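PDB 3GIP: N-acyl-D-glutamate deacylase from Bordetella bronchiseptica, which hydrolyses N-acyl-D-glutamate to D-glutamate and a carboxylate, as a zinc-containing deacylase of the amidohydrolase superfamily. Local coordinates for residues H66-L71 against G93-S98; K6-I11 against P46-W51; N221-V226 against P254-R259; R372-L377 against A440-P445. All coordinates share one frame; numbering follows the deposited sequence.

Contact 1. Residues H66-L71 against G93-S98. With ZN (zinc ion), chain F.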
# COMPACT_ATOMS: atom_id res chain seq x y z
N HIS A 66 0.71 0.30 1.20
CA HIS A 66 0.74 0.74 -0.19
C HIS A 66 -0.50 0.35 -0.97
O HIS A 66 -0.48 -0.56 -1.80
CB HIS A 66 1.97 0.21 -0.93
CG HIS A 66 2.29 1.00 -2.16
ND1 HIS A 66 3.22 2.02 -2.16
CD2 HIS A 66 1.75 0.98 -3.40
CE1 HIS A 66 3.23 2.60 -3.35
NE2 HIS A 66 2.35 1.99 -4.12
N GLY A 67 -1.59 1.07 -0.71
CA GLY A 67 -2.82 0.78 -1.42
C GLY A 67 -3.14 1.86 -2.44
O GLY A 67 -2.62 2.98 -2.36
N HIS A 68 -3.97 1.50 -3.41
CA HIS A 68 -4.44 2.43 -4.44
C HIS A 68 -5.96 2.33 -4.44
O HIS A 68 -6.61 2.58 -5.45
CB HIS A 68 -3.91 2.04 -5.82
CG HIS A 68 -2.48 2.41 -6.05
ND1 HIS A 68 -2.03 3.71 -6.01
CD2 HIS A 68 -1.40 1.65 -6.35
CE1 HIS A 68 -0.74 3.74 -6.27
NE2 HIS A 68 -0.33 2.50 -6.48
N ASP A 69 -6.51 1.95 -3.29
CA ASP A 69 -7.95 1.75 -3.14
C ASP A 69 -8.73 3.04 -2.84
O ASP A 69 -9.88 2.98 -2.41
CB ASP A 69 -8.19 0.74 -2.03
CG ASP A 69 -7.19 -0.41 -2.07
OD1 ASP A 69 -7.45 -1.40 -2.78
OD2 ASP A 69 -6.14 -0.29 -1.41
N ASP A 70 -8.10 4.18 -3.10
CA ASP A 70 -8.69 5.49 -2.85
C ASP A 70 -10.19 5.61 -3.12
O ASP A 70 -10.95 6.08 -2.27
CB ASP A 70 -7.98 6.55 -3.69
CG ASP A 70 -6.52 6.67 -3.37
OD1 ASP A 70 -6.10 7.76 -2.91
OD2 ASP A 70 -5.79 5.68 -3.57
N LEU A 71 -10.60 5.20 -4.31
CA LEU A 71 -12.00 5.32 -4.71
C LEU A 71 -12.84 4.06 -4.57
O LEU A 71 -14.02 4.05 -4.94
CB LEU A 71 -12.08 5.80 -6.16
CG LEU A 71 -11.13 6.93 -6.55
CD1 LEU A 71 -11.19 7.15 -8.05
CD2 LEU A 71 -11.49 8.20 -5.79
N GLY A 93 -3.60 6.69 -1.63
CA GLY A 93 -3.03 7.92 -2.16
C GLY A 93 -1.55 7.84 -2.47
O GLY A 93 -0.82 8.82 -2.33
N ASN A 94 -1.12 6.67 -2.92
CA ASN A 94 0.29 6.44 -3.22
C ASN A 94 0.72 6.76 -4.64
O ASN A 94 -0.10 6.94 -5.54
CB ASN A 94 0.63 4.98 -2.91
CG ASN A 94 0.75 4.72 -1.43
OD1 ASN A 94 1.75 5.09 -0.81
ND2 ASN A 94 -0.26 4.09 -0.85
N CYS A 95 2.04 6.83 -4.82
CA CYS A 95 2.67 7.08 -6.11
C CYS A 95 2.26 8.36 -6.80
O CYS A 95 2.26 8.44 -8.03
CB CYS A 95 2.42 5.89 -7.04
SG CYS A 95 2.84 4.31 -6.25
N GLY A 96 1.92 9.37 -6.00
CA GLY A 96 1.53 10.65 -6.56
C GLY A 96 0.07 10.84 -6.92
O GLY A 96 -0.33 11.95 -7.24
N VAL A 97 -0.72 9.77 -6.87
CA VAL A 97 -2.13 9.87 -7.22
C VAL A 97 -3.05 9.55 -6.05
O VAL A 97 -2.91 8.51 -5.39
CB VAL A 97 -2.48 8.98 -8.43
CG1 VAL A 97 -1.81 9.52 -9.68
CG2 VAL A 97 -2.04 7.54 -8.16
N SER A 98 -4.01 10.44 -5.81
CA SER A 98 -4.94 10.28 -4.69
C SER A 98 -6.37 10.67 -5.04
O SER A 98 -6.64 11.21 -6.11
CB SER A 98 -4.45 11.14 -3.52
OG SER A 98 -4.30 12.49 -3.93
ZN ZN F . 4.15 3.14 -7.60
O HOH W 1 -3.30 5.81 -4.73

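Contact 2. Residues K6-I11 against P46-W51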
# COMPACT_ATOMS: atom_id res chain seq x y z
N LYS A 6 -19.78 -7.22 30.60
CA LYS A 6 -19.72 -8.18 29.50
C LYS A 6 -18.86 -7.69 28.33
O LYS A 6 -18.91 -6.53 27.95
CB LYS A 6 -21.14 -8.48 29.01
CG LYS A 6 -21.23 -9.65 28.05
CD LYS A 6 -22.68 -10.03 27.80
CE LYS A 6 -22.80 -11.27 26.94
NZ LYS A 6 -24.22 -11.70 26.79
N LEU A 7 -18.07 -8.61 27.79
CA LEU A 7 -17.20 -8.31 26.65
C LEU A 7 -18.02 -8.40 25.37
O LEU A 7 -18.96 -9.19 25.29
CB LEU A 7 -16.05 -9.31 26.58
CG LEU A 7 -14.96 -9.26 27.65
CD1 LEU A 7 -14.05 -10.48 27.51
CD2 LEU A 7 -14.15 -7.98 27.50
N ASP A 8 -17.66 -7.60 24.38
CA ASP A 8 -18.38 -7.63 23.11
C ASP A 8 -17.86 -8.78 22.26
O ASP A 8 -18.59 -9.35 21.46
CB ASP A 8 -18.19 -6.31 22.36
CG ASP A 8 -18.91 -5.16 23.03
OD1 ASP A 8 -20.09 -5.33 23.40
OD2 ASP A 8 -18.30 -4.08 23.18
N PHE A 9 -16.59 -9.13 22.47
CA PHE A 9 -15.96 -10.20 21.72
C PHE A 9 -14.80 -10.78 22.52
O PHE A 9 -14.18 -10.09 23.32
CB PHE A 9 -15.42 -9.66 20.39
CG PHE A 9 -15.75 -10.50 19.19
CD1 PHE A 9 -16.57 -10.00 18.18
CD2 PHE A 9 -15.22 -11.79 19.05
CE1 PHE A 9 -16.86 -10.76 17.05
CE2 PHE A 9 -15.50 -12.56 17.91
CZ PHE A 9 -16.32 -12.04 16.92
N LYS A 10 -14.53 -12.06 22.32
CA LYS A 10 -13.40 -12.70 22.98
C LYS A 10 -12.88 -13.77 22.05
O LYS A 10 -13.65 -14.48 21.40
CB LYS A 10 -13.79 -13.28 24.35
CG LYS A 10 -14.61 -14.56 24.34
CD LYS A 10 -14.75 -15.08 25.76
CE LYS A 10 -15.52 -16.39 25.83
NZ LYS A 10 -15.60 -16.90 27.24
N ILE A 11 -11.56 -13.86 21.95
CA ILE A 11 -10.90 -14.84 21.10
C ILE A 11 -10.04 -15.68 22.03
O ILE A 11 -9.05 -15.20 22.58
CB ILE A 11 -10.02 -14.14 20.05
CG1 ILE A 11 -10.88 -13.17 19.24
CG2 ILE A 11 -9.36 -15.18 19.15
CD1 ILE A 11 -10.09 -12.30 18.28
N PRO A 46 -17.89 -13.88 30.34
CA PRO A 46 -19.00 -13.73 29.40
C PRO A 46 -18.69 -12.75 28.26
O PRO A 46 -18.02 -11.74 28.46
CB PRO A 46 -20.13 -13.22 30.28
CG PRO A 46 -19.85 -13.90 31.59
CD PRO A 46 -18.36 -13.70 31.73
N ALA A 47 -19.18 -13.08 27.06
CA ALA A 47 -18.97 -12.24 25.89
C ALA A 47 -20.12 -12.41 24.90
O ALA A 47 -20.71 -13.49 24.81
CB ALA A 47 -17.64 -12.60 25.22
N ARG A 48 -20.44 -11.34 24.18
CA ARG A 48 -21.52 -11.37 23.20
C ARG A 48 -21.15 -12.28 22.02
O ARG A 48 -22.00 -12.99 21.48
CB ARG A 48 -21.82 -9.96 22.70
CG ARG A 48 -22.37 -9.03 23.77
CD ARG A 48 -22.66 -7.65 23.21
NE ARG A 48 -23.34 -6.80 24.19
CZ ARG A 48 -22.81 -6.41 25.34
NH1 ARG A 48 -21.59 -6.79 25.68
NH2 ARG A 48 -23.52 -5.64 26.17
N HIS A 49 -19.89 -12.24 21.63
CA HIS A 49 -19.39 -13.06 20.53
C HIS A 49 -18.09 -13.70 20.97
O HIS A 49 -17.34 -13.12 21.75
CB HIS A 49 -19.14 -12.22 19.28
CG HIS A 49 -20.32 -11.42 18.83
ND1 HIS A 49 -20.64 -10.19 19.37
CD2 HIS A 49 -21.27 -11.68 17.90
CE1 HIS A 49 -21.73 -9.73 18.79
NE2 HIS A 49 -22.14 -10.61 17.90
N ALA A 50 -17.81 -14.90 20.46
CA ALA A 50 -16.58 -15.58 20.83
C ALA A 50 -16.04 -16.47 19.72
O ALA A 50 -16.80 -17.14 19.02
CB ALA A 50 -16.80 -16.41 22.09
N TRP A 51 -14.72 -16.46 19.56
CA TRP A 51 -14.05 -17.27 18.56
C TRP A 51 -13.07 -18.22 19.24
O TRP A 51 -12.39 -17.84 20.20
CB TRP A 51 -13.27 -16.41 17.57
CG TRP A 51 -14.10 -15.72 16.53
CD1 TRP A 51 -15.38 -16.00 16.17
CD2 TRP A 51 -13.66 -14.66 15.66
NE1 TRP A 51 -15.78 -15.19 15.13
CE2 TRP A 51 -14.74 -14.35 14.80
CE3 TRP A 51 -12.47 -13.94 15.53
CZ2 TRP A 51 -14.66 -13.36 13.82
CZ3 TRP A 51 -12.38 -12.95 14.55
CH2 TRP A 51 -13.47 -12.67 13.71

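Contact 3. Residues N221-V226 against P254-R259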
# COMPACT_ATOMS: atom_id res chain seq x y z
N ASN A 221 13.20 6.38 -11.11
CA ASN A 221 13.46 5.25 -11.97
C ASN A 221 13.84 4.06 -11.11
O ASN A 221 14.57 4.21 -10.13
CB ASN A 221 14.59 5.57 -12.96
CG ASN A 221 14.86 4.44 -13.92
OD1 ASN A 221 15.67 3.56 -13.65
ND2 ASN A 221 14.15 4.44 -15.05
N GLU A 222 13.34 2.88 -11.47
CA GLU A 222 13.62 1.69 -10.69
C GLU A 222 14.40 0.65 -11.48
O GLU A 222 14.36 -0.55 -11.17
CB GLU A 222 12.31 1.11 -10.16
CG GLU A 222 11.55 2.12 -9.29
CD GLU A 222 10.33 1.54 -8.61
OE1 GLU A 222 9.33 1.25 -9.31
OE2 GLU A 222 10.37 1.35 -7.37
N ALA A 223 15.13 1.12 -12.49
CA ALA A 223 15.94 0.25 -13.33
C ALA A 223 17.38 0.77 -13.36
O ALA A 223 18.03 0.84 -12.32
CB ALA A 223 15.36 0.18 -14.75
N ASP A 224 17.86 1.18 -14.53
CA ASP A 224 19.22 1.68 -14.65
C ASP A 224 19.55 2.86 -13.74
O ASP A 224 20.69 3.03 -13.32
CB ASP A 224 19.52 2.07 -16.10
CG ASP A 224 19.56 0.88 -17.04
OD1 ASP A 224 19.34 -0.26 -16.58
OD2 ASP A 224 19.82 1.09 -18.24
N GLY A 225 18.55 3.68 -13.42
CA GLY A 225 18.81 4.82 -12.57
C GLY A 225 18.29 4.68 -11.15
O GLY A 225 18.09 5.68 -10.47
N VAL A 226 18.10 3.44 -10.69
CA VAL A 226 17.57 3.20 -9.36
C VAL A 226 18.41 3.77 -8.22
O VAL A 226 17.87 4.30 -7.25
CB VAL A 226 17.31 1.69 -9.11
CG1 VAL A 226 18.62 0.92 -9.04
CG2 VAL A 226 16.48 1.50 -7.84
N PRO A 254 17.61 -7.47 -15.47
CA PRO A 254 18.81 -8.22 -15.10
C PRO A 254 20.09 -7.43 -14.83
O PRO A 254 20.82 -7.75 -13.90
CB PRO A 254 18.98 -9.21 -16.25
CG PRO A 254 17.57 -9.47 -16.65
CD PRO A 254 16.97 -8.08 -16.65
N GLN A 255 20.36 -6.42 -15.64
CA GLN A 255 21.58 -5.64 -15.46
C GLN A 255 21.58 -4.86 -14.15
O GLN A 255 22.62 -4.41 -13.68
CB GLN A 255 21.79 -4.65 -16.63
CG GLN A 255 20.74 -3.55 -16.71
CD GLN A 255 19.58 -3.91 -17.61
OE1 GLN A 255 19.26 -5.08 -17.79
NE2 GLN A 255 18.92 -2.89 -18.16
N ASN A 256 20.40 -4.72 -13.54
CA ASN A 256 20.27 -3.98 -12.29
C ASN A 256 20.05 -4.87 -11.07
O ASN A 256 19.99 -4.37 -9.95
CB ASN A 256 19.13 -2.97 -12.42
CG ASN A 256 19.35 -2.01 -13.56
OD1 ASN A 256 18.49 -1.84 -14.43
ND2 ASN A 256 20.51 -1.36 -13.56
N TRP A 257 19.93 -6.17 -11.28
CA TRP A 257 19.72 -7.06 -10.15
C TRP A 257 20.90 -7.00 -9.19
O TRP A 257 22.06 -7.11 -9.61
CB TRP A 257 19.50 -8.49 -10.63
CG TRP A 257 18.21 -8.68 -11.37
CD1 TRP A 257 17.21 -7.76 -11.55
CD2 TRP A 257 17.77 -9.88 -12.01
NE1 TRP A 257 16.17 -8.32 -12.26
CE2 TRP A 257 16.49 -9.62 -12.55
CE3 TRP A 257 18.33 -11.16 -12.17
CZ2 TRP A 257 15.76 -10.59 -13.25
CZ3 TRP A 257 17.60 -12.12 -12.87
CH2 TRP A 257 16.33 -11.83 -13.39
N GLY A 258 20.60 -6.81 -7.91
CA GLY A 258 21.64 -6.75 -6.90
C GLY A 258 21.98 -5.35 -6.44
O GLY A 258 22.65 -5.17 -5.42
N ARG A 259 21.51 -4.34 -7.17
CA ARG A 259 21.80 -2.96 -6.81
C ARG A 259 21.14 -2.50 -5.52
O ARG A 259 21.43 -1.40 -5.04
CB ARG A 259 21.43 -2.03 -7.97
CG ARG A 259 22.30 -2.25 -9.20
CD ARG A 259 21.96 -1.30 -10.34
NE ARG A 259 22.28 0.09 -10.02
CZ ARG A 259 22.08 1.10 -10.86
NH1 ARG A 259 21.56 0.87 -12.06
NH2 ARG A 259 22.38 2.34 -10.49

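Contact 4. Residues R372-L377 against A440-P445. With FMT (formic acid), chain D.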
# COMPACT_ATOMS: atom_id res chain seq x y z
N ARG A 372 -7.55 -8.02 -15.37
CA ARG A 372 -6.74 -9.19 -15.02
C ARG A 372 -5.58 -8.64 -14.21
O ARG A 372 -4.45 -8.51 -14.70
CB ARG A 372 -6.21 -9.88 -16.28
CG ARG A 372 -5.41 -11.14 -16.00
CD ARG A 372 -6.28 -12.22 -15.39
NE ARG A 372 -7.27 -12.72 -16.33
CZ ARG A 372 -6.97 -13.39 -17.44
NH1 ARG A 372 -5.70 -13.65 -17.73
NH2 ARG A 372 -7.93 -13.81 -18.25
N PRO A 373 -5.84 -8.32 -12.94
CA PRO A 373 -4.82 -7.76 -12.04
C PRO A 373 -3.67 -8.67 -11.65
O PRO A 373 -3.75 -9.90 -11.76
CB PRO A 373 -5.64 -7.36 -10.82
CG PRO A 373 -6.63 -8.48 -10.75
CD PRO A 373 -7.08 -8.61 -12.20
N HIS A 374 -2.61 -8.03 -11.17
CA HIS A 374 -1.44 -8.72 -10.66
C HIS A 374 -2.00 -9.33 -9.36
O HIS A 374 -2.72 -8.66 -8.61
CB HIS A 374 -0.35 -7.68 -10.39
CG HIS A 374 0.88 -8.24 -9.74
ND1 HIS A 374 2.15 -7.88 -10.14
CD2 HIS A 374 1.03 -9.08 -8.69
CE1 HIS A 374 3.03 -8.48 -9.36
NE2 HIS A 374 2.38 -9.21 -8.47
N PRO A 375 -1.70 -10.61 -9.09
CA PRO A 375 -2.17 -11.31 -7.90
C PRO A 375 -1.86 -10.68 -6.54
O PRO A 375 -2.48 -11.05 -5.54
CB PRO A 375 -1.57 -12.71 -8.05
CG PRO A 375 -0.32 -12.46 -8.83
CD PRO A 375 -0.79 -11.47 -9.87
N ARG A 376 -0.92 -9.75 -6.51
CA ARG A 376 -0.56 -9.08 -5.27
C ARG A 376 -1.80 -8.42 -4.65
O ARG A 376 -1.86 -8.18 -3.44
CB ARG A 376 0.52 -8.03 -5.53
CG ARG A 376 0.06 -6.87 -6.39
CD ARG A 376 1.24 -6.07 -6.92
NE ARG A 376 0.81 -4.86 -7.61
CZ ARG A 376 1.60 -4.10 -8.35
NH1 ARG A 376 2.87 -4.42 -8.52
NH2 ARG A 376 1.11 -3.00 -8.92
N LEU A 377 -2.78 -8.13 -5.49
CA LEU A 377 -4.03 -7.52 -5.05
C LEU A 377 -4.72 -8.37 -3.98
O LEU A 377 -5.26 -7.84 -3.01
CB LEU A 377 -4.97 -7.36 -6.25
CG LEU A 377 -6.39 -6.86 -5.99
CD1 LEU A 377 -6.36 -5.41 -5.52
CD2 LEU A 377 -7.21 -6.98 -7.27
N ALA A 440 -3.93 -16.64 -4.93
CA ALA A 440 -4.02 -15.85 -6.15
C ALA A 440 -2.80 -16.13 -7.02
O ALA A 440 -1.66 -16.05 -6.55
CB ALA A 440 -4.10 -14.37 -5.82
N THR A 441 -3.04 -16.46 -8.28
CA THR A 441 -1.96 -16.75 -9.21
C THR A 441 -2.01 -15.77 -10.38
O THR A 441 -2.95 -14.98 -10.50
CB THR A 441 -2.08 -18.17 -9.76
OG1 THR A 441 -3.34 -18.31 -10.43
CG2 THR A 441 -1.99 -19.19 -8.62
N TRP A 442 -1.01 -15.83 -11.25
CA TRP A 442 -0.98 -14.94 -12.40
C TRP A 442 -2.22 -15.18 -13.27
O TRP A 442 -2.83 -14.23 -13.75
CB TRP A 442 0.30 -15.16 -13.21
CG TRP A 442 1.56 -15.04 -12.40
CD1 TRP A 442 2.36 -16.05 -11.96
CD2 TRP A 442 2.13 -13.83 -11.88
NE1 TRP A 442 3.40 -15.55 -11.21
CE2 TRP A 442 3.28 -14.19 -11.14
CE3 TRP A 442 1.78 -12.47 -11.96
CZ2 TRP A 442 4.08 -13.25 -10.49
CZ3 TRP A 442 2.58 -11.53 -11.32
CH2 TRP A 442 3.72 -11.93 -10.59
N ASP A 443 -2.60 -16.45 -13.45
CA ASP A 443 -3.77 -16.77 -14.27
C ASP A 443 -5.09 -16.53 -13.56
O ASP A 443 -6.09 -16.19 -14.19
CB ASP A 443 -3.73 -18.22 -14.75
CG ASP A 443 -2.57 -18.51 -15.67
OD1 ASP A 443 -2.06 -17.56 -16.30
OD2 ASP A 443 -2.18 -19.69 -15.77
N GLU A 444 -5.10 -16.73 -12.24
CA GLU A 444 -6.31 -16.54 -11.44
C GLU A 444 -5.92 -15.64 -10.27
O GLU A 444 -5.83 -16.08 -9.12
CB GLU A 444 -6.83 -17.88 -10.92
CG GLU A 444 -7.36 -18.78 -12.02
CD GLU A 444 -7.84 -20.12 -11.50
OE1 GLU A 444 -6.99 -20.99 -11.23
OE2 GLU A 444 -9.07 -20.29 -11.34
N PRO A 445 -5.71 -14.34 -10.56
CA PRO A 445 -5.32 -13.34 -9.57
C PRO A 445 -6.31 -12.93 -8.49
O PRO A 445 -5.96 -12.16 -7.60
CB PRO A 445 -4.91 -12.16 -10.44
CG PRO A 445 -5.89 -12.25 -11.56
CD PRO A 445 -5.89 -13.73 -11.88
C FMT D . 4.92 -1.36 -9.24
O1 FMT D . 4.06 -2.13 -9.60
O2 FMT D . 5.86 -1.77 -8.38
O HOH W 2 -2.10 -11.74 -13.07

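Contact 1. Residues H66-L71 against G93-S98
His-68 and Asn-94 meet where two irregular loops run close together, the CA atoms of His-68 and Gly-93 lying 6.1 Å apart. Residues 94-97 form a type I' turn, which swings Cys-95 toward the metal. A nearly straight bond (172°) joins the loops, from Asn-94 ND2 to a lone pair of Gly-67 O at 3.0 Å. It also fixes the Asn-94 amide, whose plane is 22° from that of the His-66 imidazole. Asn-94 CB packs 3.5 Å above one face of this ring, offset toward its rim, and Cys-95 SG lies at the ring edge, 3.2 Å from His-66 NE2. The sulfur binds zinc at 2.2 Å; His-218 and His-248 are further ligands. His-66-Gly-67-His-68 matches the HxH motif of amidohydrolases, yet in this crystal His-66 NE2 stays 4.1 Å from the zinc. The His-68 ring presents its edge to Asn-94 O, while a water hydrogen-bonds His-68 ND1 (2.8 Å), Asp-70 OD2 and Val-97 O, and more weakly Asn-94 N. Asp-70 OD2 also takes a weak bond from Gly-93 N. The loops follow strands 57-64 and 87-92, neighbours in the parallel barrel; helix 146-153 packs on Val-97 and Ser-98, and Ser-185, beyond strand 139-145, hydrogen-bonds Gly-93 O and Gly-96 N.

Contact 2. Residues K6-I11 against P46-W51
Pro-46 starts the pairing by accepting a hydrogen bond at its carbonyl O from Leu-7 N. Ala-47 CB touches both Leu-7 CB and Lys-10 CG, 3.7 Å from Lys-10 CG. Arg-48 returns a backbone bond, its N 2.8 Å from Leu-7 O. Its side chain runs extended to NE, and the aliphatic Lys-6 CD lies over one guanidinium face with Asp-8 OD1 over the opposite one. The 3.1 Å salt bridge from Asp-8 OD1 to Arg-48 NH1 is therefore electrostatic: the oxygen stands well out of the guanidinium plane and no N-H points at it. Asp-8 OD2 turns elsewhere, to Asp-33 N. These segments pair in parallel within a four-stranded mixed sheet, where strand 50-52 is an outer strand and strand 7-12 pairs on its other edge, antiparallel, with strand 28-32; Asp-8 and Phe-9 both face Val-31 in a classic beta bulge. His-49 then uses its ring, with ND1 donating to Asp-8 O at 3.0 Å and the oxygen in the imidazole plane. His-49 CB also stands 3.4 Å above the centre of the Phe-9 ring. Ala-50 CB touches Lys-10 CG at 3.6 Å, while the Lys-10 ammonium reaches His-45 O and Leu-42 O. Trp-51 N bonds Lys-10 O, and the edge of Phe-9 enters the indole face in a T-shaped pair, planes at 72°, with Phe-9 CZ 3.5 Å from Trp-51 CE2. Ile-11 CD1 flanks Trp-51 CE3, and Leu-456 of strand 452-457 touches Phe-9, Ile-11 and Trp-51.

Contact 3. Residues N221-V226 against P254-R259
Two connecting loops of the amidohydrolase (beta/alpha)-barrel, those that follow strands 214-218 and 243-246, meet where Asp-224 faces Gln-255 and Arg-259. Each leads into the next barrel helix, 226-240 and 260-272 respectively, and the contact lies on the same rim of the barrel as the zinc, with the Val-226 side chain about 12 Å from the metal. The first loop is shaped by an Asx turn: Asn-221 OD1 accepts from Ala-223 N at 2.8 Å and from Gly-225 N at 2.9 Å, the two donors reaching it from opposite faces of the carboxamide plane. Gly-225 is the N-cap of helix 226-240, and a type I turn spans Ala-223 to Val-226. Across the contact Gln-255 NE2 donates to the syn lone pair of Asp-224 OD1 at 3.1 Å. The two side chains cross at about a right angle, and the Gln-255 chain bends at chi2 (-92°), which places CD. This bond lies on the exposed margin; the buried Asn-256 packs beside Ala-223 and Asp-224. The second loop's type II turn, Asn-256 to Arg-259, brings Arg-259 to the contact. Its NH1 donates to Asp-224 O at 2.6 Å, a short bond that is nearly in the guanidinium plane but comes from above the carbonyl plane. NH2 adds a weak bond to the same oxygen, and NE forms a salt bridge with Glu-227. Over the centre of this guanidinium, 3.8 Å above its plane, sits Val-226 CG1.

Contact 4. Residues R372-L377 against A440-P445
Pro-375 is wedged between Ala-440, Trp-442 and Pro-445, and this is the tight half of the contact, the CA atoms of Pro-375 and Pro-445 being only 4.1 Å apart. Pro-375 CB lies 3.8 Å from Ala-440 CB. The other side of its ring leans on the indole, Pro-375 CD coming to 3.5 Å from Trp-442 CE3, while Pro-375 CG makes a CH-pi contact over one face of the six-membered ring, offset toward the rim. The far edge of Trp-442 then meets the face of His-374 in a T-shaped pair, planes at 63°, with Trp-442 CZ3 3.6 Å above the centre of the imidazole. On the opposite imidazole face sits Arg-376 CD, making a layered run of side chains. In the barrel this stacking lies at the start of helix 376-391, against the long loop from strand 428-431 to strand 452-457; Ile-342 of strand 339-343 touches both His-374 and Trp-442. Arg-376 faces away from the loop and donates from NH1 to a formate oxygen at 2.8 Å, and Lys-250, Tyr-282 and Ser-288 also hydrogen-bond the formate, consistent with an anion pocket near the active site. The outer half is looser. The two segments share no direct hydrogen bond in either half; on this side a water links Pro-373 O (2.8 Å) with Trp-442 O (2.7 Å). Arg-372, bent at chi2 (65°), lays CD 3.8 Å from Pro-445 CD, and its guanidinium has Asp-443 O over one face. Within the exposed loop, Thr-441 OG1 accepts from Glu-444 N in an ST motif.

In the fold
Along the chain the contacts close one after another: contact 2, then 1, 3 and 4. Contact 2 lies in the small mixed sheet, its centre about 32 Å from the chain's centre and about 36 Å from those of contacts 1 and 4; it lies on the opposite side from contact 3, about 51 Å between centres. The other three gather around the catalytic barrel. Contact 1 is the deepest, joining loops after neighbouring strands 57-64 and 87-92; contact 3 does likewise for strands 214-218 and 243-246. Nearest atoms of contacts 1 and 4 are about 5 Å apart, so segments far apart in sequence come close on the zinc side of the barrel.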